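PDB 3RIQ: tailspike protein from Siphovirus 9NA, which probably binds the O-antigen of Salmonella lipopolysaccharide as the phage receptor and, as an endorhamnosidase, cleaves its polysaccharide chain. Local coordinates for residues Ile156-Pro161 and Tyr168-Cys173; Thr199-Gly204 and Val293-Leu298. One frame throughout, in Å; residues are numbered along the deposited sequence.

Contact 1 (Ile156-Pro161 and Tyr168-Cys173)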
ATOM      1  N   ILE A 156      21.427 -20.217  -8.943  1.00 10.85           N
ATOM      2  CA  ILE A 156      21.792 -19.565 -10.230  1.00 10.85           C
ATOM      3  C   ILE A 156      21.044 -18.277 -10.322  1.00 10.59           C
ATOM      4  O   ILE A 156      19.831 -18.223 -10.017  1.00 11.78           O
ATOM      5  CB  ILE A 156      21.424 -20.450 -11.468  1.00 10.45           C
ATOM      6  CG1 ILE A 156      21.821 -21.923 -11.231  1.00 11.56           C
ATOM      7  CG2 ILE A 156      22.034 -19.824 -12.734  1.00 12.36           C
ATOM      8  CD1 ILE A 156      23.331 -22.204 -11.160  1.00 11.36           C
ATOM      9  N   ILE A 157      21.737 -17.220 -10.743  1.00 10.35           N
ATOM     10  CA  ILE A 157      21.045 -15.945 -10.952  1.00 10.45           C
ATOM     11  C   ILE A 157      20.957 -15.654 -12.442  1.00 10.53           C
ATOM     12  O   ILE A 157      21.972 -15.721 -13.131  1.00 11.52           O
ATOM     13  CB  ILE A 157      21.787 -14.762 -10.191  1.00 10.21           C
ATOM     14  CG1 ILE A 157      21.903 -15.071  -8.682  1.00 12.06           C
ATOM     15  CG2 ILE A 157      21.066 -13.415 -10.456  1.00 11.80           C
ATOM     16  CD1 ILE A 157      22.702 -14.040  -7.910  1.00 12.26           C
ATOM     17  N   PHE A 158      19.753 -15.341 -12.922  1.00 10.38           N
ATOM     18  CA  PHE A 158      19.547 -14.845 -14.282  1.00 10.93           C
ATOM     19  C   PHE A 158      19.245 -13.360 -14.179  1.00 11.33           C
ATOM     20  O   PHE A 158      18.316 -12.986 -13.461  1.00 12.71           O
ATOM     21  CB  PHE A 158      18.337 -15.557 -14.946  1.00 10.50           C
ATOM     22  CG  PHE A 158      18.672 -16.874 -15.592  1.00 10.28           C
ATOM     23  CD1 PHE A 158      19.187 -17.934 -14.839  1.00 11.82           C
ATOM     24  CD2 PHE A 158      18.407 -17.070 -16.944  1.00 12.56           C
ATOM     25  CE1 PHE A 158      19.529 -19.180 -15.466  1.00 11.86           C
ATOM     26  CE2 PHE A 158      18.720 -18.303 -17.573  1.00 12.62           C
ATOM     27  CZ  PHE A 158      19.276 -19.376 -16.806  1.00 11.33           C
ATOM     28  N   THR A 159      19.961 -12.533 -14.918  1.00 10.40           N
ATOM     29  CA  THR A 159      19.660 -11.118 -14.950  1.00 10.64           C
ATOM     30  C   THR A 159      19.151 -10.651 -16.302  1.00 11.33           C
ATOM     31  O   THR A 159      19.723 -10.914 -17.330  1.00 12.28           O
ATOM     32  CB  THR A 159      20.847 -10.247 -14.479  1.00 10.60           C
ATOM     33  OG1 THR A 159      21.990 -10.371 -15.352  1.00 11.26           O
ATOM     34  CG2 THR A 159      21.241 -10.668 -13.083  1.00 12.98           C
ATOM     35  N   HIS A 160      18.043  -9.938 -16.251  1.00 10.57           N
ATOM     36  CA  HIS A 160      17.443  -9.342 -17.447  1.00  9.71           C
ATOM     37  C   HIS A 160      17.228 -10.300 -18.609  1.00 11.09           C
ATOM     38  O   HIS A 160      17.555  -9.994 -19.756  1.00 10.95           O
ATOM     39  CB  HIS A 160      18.241  -8.110 -17.905  1.00 10.78           C
ATOM     40  CG  HIS A 160      18.553  -7.142 -16.800  1.00 10.37           C
ATOM     41  ND1 HIS A 160      19.827  -6.962 -16.286  1.00 12.65           N
ATOM     42  CD2 HIS A 160      17.751  -6.281 -16.130  1.00 11.04           C
ATOM     43  CE1 HIS A 160      19.792  -6.034 -15.340  1.00 11.34           C
ATOM     44  NE2 HIS A 160      18.539  -5.611 -15.222  1.00 12.04           N
ATOM     45  N   PRO A 161      16.663 -11.474 -18.341  1.00 10.19           N
ATOM     46  CA  PRO A 161      16.390 -12.369 -19.464  1.00 11.09           C
ATOM     47  C   PRO A 161      15.330 -11.848 -20.400  1.00 10.91           C
ATOM     48  O   PRO A 161      14.376 -11.226 -19.962  1.00 10.87           O
ATOM     49  CB  PRO A 161      15.925 -13.646 -18.780  1.00 11.60           C
ATOM     50  CG  PRO A 161      15.225 -13.150 -17.498  1.00 10.98           C
ATOM     51  CD  PRO A 161      16.161 -12.013 -17.062  1.00 10.70           C
ATOM     52  N   TYR A 168      11.615 -19.855 -20.235  1.00 11.08           N
ATOM     53  CA  TYR A 168      12.616 -20.455 -19.367  1.00 10.54           C
ATOM     54  C   TYR A 168      11.949 -21.462 -18.462  1.00 11.59           C
ATOM     55  O   TYR A 168      10.992 -21.139 -17.721  1.00 12.34           O
ATOM     56  CB  TYR A 168      13.341 -19.388 -18.514  1.00 10.45           C
ATOM     57  CG  TYR A 168      14.091 -18.409 -19.399  1.00 11.20           C
ATOM     58  CD1 TYR A 168      15.450 -18.586 -19.680  1.00 10.21           C
ATOM     59  CD2 TYR A 168      13.430 -17.314 -19.980  1.00 11.99           C
ATOM     60  CE1 TYR A 168      16.119 -17.704 -20.516  1.00 10.39           C
ATOM     61  CE2 TYR A 168      14.086 -16.436 -20.817  1.00 11.43           C
ATOM     62  CZ  TYR A 168      15.428 -16.638 -21.096  1.00 11.08           C
ATOM     63  OH  TYR A 168      16.098 -15.753 -21.905  1.00 11.68           O
ATOM     64  N   LEU A 169      12.487 -22.684 -18.498  1.00 11.87           N
ATOM     65  CA  LEU A 169      11.958 -23.807 -17.682  1.00 11.30           C
ATOM     66  C   LEU A 169      13.071 -24.299 -16.747  1.00 11.58           C
ATOM     67  O   LEU A 169      14.120 -24.746 -17.234  1.00 13.01           O
ATOM     68  CB  LEU A 169      11.457 -24.914 -18.611  1.00 11.67           C
ATOM     69  CG  LEU A 169      11.097 -26.263 -17.968  1.00 10.97           C
ATOM     70  CD1 LEU A 169       9.933 -26.094 -17.038  1.00 12.45           C
ATOM     71  CD2 LEU A 169      10.724 -27.182 -19.085  1.00 13.31           C
ATOM     72  N   PHE A 170      12.842 -24.247 -15.442  1.00 11.56           N
ATOM     73  CA  PHE A 170      13.821 -24.709 -14.450  1.00 10.42           C
ATOM     74  C   PHE A 170      13.258 -25.983 -13.860  1.00 12.03           C
ATOM     75  O   PHE A 170      12.195 -25.959 -13.191  1.00 13.06           O
ATOM     76  CB  PHE A 170      14.028 -23.638 -13.360  1.00 10.84           C
ATOM     77  CG  PHE A 170      14.653 -22.400 -13.891  1.00 10.11           C
ATOM     78  CD1 PHE A 170      16.042 -22.319 -13.989  1.00 10.85           C
ATOM     79  CD2 PHE A 170      13.871 -21.318 -14.319  1.00 10.54           C
ATOM     80  CE1 PHE A 170      16.672 -21.150 -14.512  1.00 11.82           C
ATOM     81  CE2 PHE A 170      14.482 -20.153 -14.834  1.00 12.11           C
ATOM     82  CZ  PHE A 170      15.877 -20.085 -14.964  1.00 11.37           C
ATOM     83  N   THR A 171      13.967 -27.080 -14.096  1.00 11.85           N
ATOM     84  CA  THR A 171      13.519 -28.431 -13.681  1.00 11.91           C
ATOM     85  C   THR A 171      14.365 -28.919 -12.520  1.00 12.81           C
ATOM     86  O   THR A 171      15.578 -29.038 -12.665  1.00 11.88           O
ATOM     87  CB  THR A 171      13.565 -29.403 -14.872  1.00 12.38           C
ATOM     88  OG1 THR A 171      12.661 -28.920 -15.878  1.00 12.58           O
ATOM     89  CG2 THR A 171      13.153 -30.845 -14.475  1.00 13.12           C
ATOM     90  N   LEU A 172      13.724 -29.226 -11.386  1.00 11.27           N
ATOM     91  CA  LEU A 172      14.433 -29.711 -10.170  1.00 12.03           C
ATOM     92  C   LEU A 172      15.530 -28.734  -9.710  1.00 12.14           C
ATOM     93  O   LEU A 172      16.642 -29.155  -9.303  1.00 13.32           O
ATOM     94  CB  LEU A 172      15.003 -31.149 -10.319  1.00 11.58           C
ATOM     95  CG  LEU A 172      13.951 -32.265 -10.458  1.00 11.98           C
ATOM     96  CD1 LEU A 172      14.676 -33.613 -10.632  1.00 13.30           C
ATOM     97  CD2 LEU A 172      13.060 -32.335  -9.218  1.00 13.75           C
ATOM     98  N   CYS A 173      15.225 -27.435  -9.782  1.00 11.00           N
ATOM     99  CA  CYS A 173      16.147 -26.419  -9.349  1.00 11.24           C
ATOM    100  C   CYS A 173      15.743 -25.848  -8.005  1.00 11.30           C
ATOM    101  O   CYS A 173      14.561 -25.911  -7.616  1.00 12.02           O
ATOM    102  CB  CYS A 173      16.215 -25.265 -10.378  1.00 12.25           C
ATOM    103  SG  CYS A 173      16.970 -25.776 -11.990  1.00 12.62           S
TER
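Phe158 and Phe170 meet as a T-shaped pair: the outer edge of Phe170 is directed at one face of Phe158, with the planes at 89° and the ring centroids 5.2 Å apart. The rim atoms do the touching. Phe170 CE1 comes within 3.6 Å of Phe158 CE1, and Phe170 CZ sits over the Phe158 face, displaced from its middle toward the rim. The two side chains reach this meeting from opposite directions; Phe158 has CG anti to its carbonyl carbon (chi1 -85°), which carries its ring in toward the core to meet Phe170. Tyr168 joins as a third ring, its CD1 lying 3.9 Å from Phe158 CE2; here the planes are inclined at 76° and the approach is oblique. Further along, Pro161 CB rests 3.8 Å from Tyr168 CZ, close to the phenol end of that ring.

Such an aromatic cluster illustrates how a right-handed beta-helix fills its interior. Strands 156-159 and 166-171 belong to one coil, with the short strand 162-163 between them, and face each other across the core. Their inward side chains meet in the middle, while strands of neighbouring coils supply the backbone hydrogen bonds. Thus Phe158 pairs through its backbone with Leu177 and Glu179 on strand 176-179.

Outside the cluster, Val80 and Leu148 pack on Phe158, Val150 and Ile176 on Phe170, and Pro83 and Met85 on Tyr168. The buried Tyr168 hydroxyl is satisfied by a hydrogen bond to the carbonyl oxygen of Glu162, which ties the polar end of the ring to the short strand 162-163, just after Pro161.

Contact 2 (Thr199-Gly204 and Val293-Leu298)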
ATOM      1  N   THR A 199       9.914 -36.323  -4.654  1.00 13.90           N
ATOM      2  CA  THR A 199       9.114 -35.941  -3.485  1.00 14.36           C
ATOM      3  C   THR A 199       9.649 -34.709  -2.750  1.00 13.28           C
ATOM      4  O   THR A 199       8.927 -34.153  -1.928  1.00 14.60           O
ATOM      5  CB  THR A 199       9.016 -37.107  -2.487  1.00 14.31           C
ATOM      6  OG1 THR A 199      10.354 -37.540  -2.195  1.00 16.45           O
ATOM      7  CG2 THR A 199       8.165 -38.276  -3.074  1.00 15.33           C
ATOM      8  N   ALA A 200      10.873 -34.249  -3.036  1.00 14.04           N
ATOM      9  CA  ALA A 200      11.339 -32.983  -2.445  1.00 13.18           C
ATOM     10  C   ALA A 200      10.477 -31.818  -2.979  1.00 13.66           C
ATOM     11  O   ALA A 200       9.779 -31.946  -3.986  1.00 14.49           O
ATOM     12  CB  ALA A 200      12.804 -32.723  -2.823  1.00 14.91           C
ATOM     13  N   TRP A 201      10.534 -30.689  -2.289  1.00 14.05           N
ATOM     14  CA  TRP A 201       9.836 -29.458  -2.690  1.00 13.94           C
ATOM     15  C   TRP A 201      10.863 -28.452  -3.138  1.00 13.89           C
ATOM     16  O   TRP A 201      11.843 -28.209  -2.423  1.00 14.39           O
ATOM     17  CB  TRP A 201       9.010 -28.898  -1.515  1.00 14.85           C
ATOM     18  CG  TRP A 201       7.925 -29.844  -1.157  1.00 15.26           C
ATOM     19  CD1 TRP A 201       8.028 -31.012  -0.410  1.00 16.01           C
ATOM     20  CD2 TRP A 201       6.572 -29.748  -1.551  1.00 15.11           C
ATOM     21  NE1 TRP A 201       6.799 -31.628  -0.324  1.00 18.56           N
ATOM     22  CE2 TRP A 201       5.893 -30.884  -1.025  1.00 15.68           C
ATOM     23  CE3 TRP A 201       5.851 -28.819  -2.316  1.00 15.51           C
ATOM     24  CZ2 TRP A 201       4.527 -31.108  -1.231  1.00 16.41           C
ATOM     25  CZ3 TRP A 201       4.476 -29.034  -2.502  1.00 14.60           C
ATOM     26  CH2 TRP A 201       3.837 -30.184  -1.977  1.00 16.45           C
ATOM     27  N   GLY A 202      10.688 -27.886  -4.326  1.00 12.47           N
ATOM     28  CA  GLY A 202      11.593 -26.797  -4.776  1.00 13.25           C
ATOM     29  C   GLY A 202      11.493 -25.592  -3.843  1.00 12.32           C
ATOM     30  O   GLY A 202      10.424 -25.319  -3.300  1.00 13.15           O
ATOM     31  N   THR A 203      12.603 -24.901  -3.609  1.00 10.84           N
ATOM     32  CA  THR A 203      12.569 -23.754  -2.705  1.00 11.69           C
ATOM     33  C   THR A 203      13.516 -22.651  -3.125  1.00 11.16           C
ATOM     34  O   THR A 203      14.462 -22.926  -3.854  1.00 11.84           O
ATOM     35  CB  THR A 203      12.787 -24.164  -1.233  1.00 11.81           C
ATOM     36  OG1 THR A 203      12.280 -23.143  -0.367  1.00 12.76           O
ATOM     37  CG2 THR A 203      14.271 -24.400  -0.938  1.00 13.52           C
ATOM     38  N   GLY A 204      13.237 -21.420  -2.674  1.00 11.27           N
ATOM     39  CA  GLY A 204      14.097 -20.295  -2.987  1.00 10.95           C
ATOM     40  C   GLY A 204      13.992 -19.778  -4.412  1.00 11.15           C
ATOM     41  O   GLY A 204      14.801 -18.958  -4.805  1.00 13.07           O
ATOM     42  N   VAL A 293      -1.460 -37.116  -3.907  1.00 18.30           N
ATOM     43  CA  VAL A 293      -0.317 -38.011  -3.916  1.00 17.65           C
ATOM     44  C   VAL A 293       0.938 -37.245  -3.498  1.00 16.71           C
ATOM     45  O   VAL A 293       1.317 -36.260  -4.142  1.00 16.32           O
ATOM     46  CB  VAL A 293      -0.111 -38.644  -5.321  1.00 18.71           C
ATOM     47  CG1 VAL A 293       1.011 -39.640  -5.256  1.00 19.29           C
ATOM     48  CG2 VAL A 293      -1.394 -39.346  -5.801  1.00 20.73           C
ATOM     49  N   ASP A 294       1.595 -37.722  -2.437  1.00 16.98           N
ATOM     50  CA  ASP A 294       2.807 -37.094  -1.863  1.00 16.20           C
ATOM     51  C   ASP A 294       2.464 -35.638  -1.427  1.00 16.04           C
ATOM     52  O   ASP A 294       3.164 -34.659  -1.733  1.00 16.02           O
ATOM     53  CB  ASP A 294       4.000 -37.149  -2.836  1.00 15.98           C
ATOM     54  CG  ASP A 294       4.432 -38.569  -3.164  1.00 17.62           C
ATOM     55  OD1 ASP A 294       4.331 -39.465  -2.284  1.00 20.89           O
ATOM     56  OD2 ASP A 294       4.871 -38.789  -4.305  1.00 19.29           O
ATOM     57  N   ASP A 295       1.338 -35.522  -0.722  1.00 16.14           N
ATOM     58  CA  ASP A 295       0.857 -34.261  -0.191  1.00 16.60           C
ATOM     59  C   ASP A 295      -0.104 -34.648   0.932  1.00 15.89           C
ATOM     60  O   ASP A 295      -0.366 -35.852   1.180  1.00 17.50           O
ATOM     61  CB  ASP A 295       0.144 -33.438  -1.288  1.00 16.68           C
ATOM     62  CG  ASP A 295       0.261 -31.936  -1.084  1.00 15.47           C
ATOM     63  OD1 ASP A 295       0.222 -31.483   0.071  1.00 16.48           O
ATOM     64  OD2 ASP A 295       0.378 -31.202  -2.105  1.00 14.92           O
ATOM     65  N   TYR A 296      -0.682 -33.658   1.603  1.00 16.45           N
ATOM     66  CA  TYR A 296      -1.684 -33.971   2.624  1.00 16.31           C
ATOM     67  C   TYR A 296      -2.884 -34.724   2.046  1.00 16.95           C
ATOM     68  O   TYR A 296      -3.354 -34.417   0.937  1.00 17.37           O
ATOM     69  CB  TYR A 296      -2.220 -32.697   3.279  1.00 16.37           C
ATOM     70  CG  TYR A 296      -1.219 -31.930   4.117  1.00 16.08           C
ATOM     71  CD1 TYR A 296      -0.818 -32.398   5.376  1.00 17.05           C
ATOM     72  CD2 TYR A 296      -0.670 -30.742   3.657  1.00 15.59           C
ATOM     73  CE1 TYR A 296       0.084 -31.700   6.165  1.00 18.03           C
ATOM     74  CE2 TYR A 296       0.245 -30.027   4.444  1.00 19.23           C
ATOM     75  CZ  TYR A 296       0.621 -30.520   5.691  1.00 18.97           C
ATOM     76  OH  TYR A 296       1.540 -29.831   6.471  1.00 22.91           O
ATOM     77  N   THR A 297      -3.377 -35.708   2.799  1.00 17.65           N
ATOM     78  CA  THR A 297      -4.547 -36.476   2.370  1.00 17.81           C
ATOM     79  C   THR A 297      -5.851 -35.658   2.481  1.00 18.38           C
ATOM     80  O   THR A 297      -5.899 -34.643   3.203  1.00 17.89           O
ATOM     81  CB  THR A 297      -4.711 -37.763   3.192  1.00 18.22           C
ATOM     82  OG1 THR A 297      -5.006 -37.418   4.541  1.00 20.03           O
ATOM     83  CG2 THR A 297      -3.431 -38.594   3.153  1.00 19.62           C
ATOM     84  N   LEU A 298      -6.905 -36.134   1.810  1.00 18.50           N
ATOM     85  CA  LEU A 298      -8.235 -35.548   1.969  1.00 18.77           C
ATOM     86  C   LEU A 298      -8.697 -35.585   3.430  1.00 19.33           C
ATOM     87  O   LEU A 298      -9.358 -34.658   3.920  1.00 19.98           O
ATOM     88  CB  LEU A 298      -9.254 -36.257   1.075  1.00 18.83           C
ATOM     89  CG  LEU A 298      -9.029 -36.127  -0.429  1.00 18.92           C
ATOM     90  CD1 LEU A 298     -10.028 -37.020  -1.186  1.00 22.59           C
ATOM     91  CD2 LEU A 298      -9.106 -34.674  -0.900  1.00 20.21           C
TER
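Two surface loops that project from the beta-helix meet here: 199-204, leading into strand 206-208, and the segment 293-298, in the long excursion between strands 281-282 and 311-318. Trp201 reaches across with the benzo end of its indole. Its CH2 approaches Asp295 OD2 at 3.6 Å, the oxygen lying at the ring edge near the indole plane, and the carboxylate is turned 79° from that plane. On the same rim, Trp201 CZ2 stands 3.8 Å from the carbonyl oxygen of Asp294. Beside them the methyl CG2 of Thr199 packs obliquely against the Asp294 carboxylate, 3.6 Å from OD2.

Stronger bonds set these acidic groups in place. Asp294 OD2 forms a salt bridge with Arg258, while Asp295 OD2 is hydrogen-bonded to Ser259 OG. Asp295 OD1 takes the backbone N-H of Tyr296 at 2.8 Å on its anti lone pair, a bond bent to 145°. Arg224 spans the join, hydrogen-bonding to the carbonyl oxygens of Thr199 and Asp294. The direct contact is therefore carbon against oxygen: the C-H edge of the indole, probably slightly electropositive, and a methyl group meet oxygens already engaged by other partners, and Arg224 supplies the polar link between the loops.

From the N terminus, the chain first closes contact 1 over a short interval: only six residues separate 156-161 from 168-173, so the cluster joins two walls of one beta-helix coil, with strand 162-163 in the interval. After 168-173 it passes through strands 176-179 and 184-194 and enters the loop holding 199-204. Contact 2 then closes over 88 residues, a span that includes several further strands, before 293-298 returns to meet that loop. The two closures lie in series, neither nested nor crossed. The centres of contact 1 and contact 2 are about 21 Å apart. Contact 1 ties walls together through the core, contact 2 ties projecting loops at the surface.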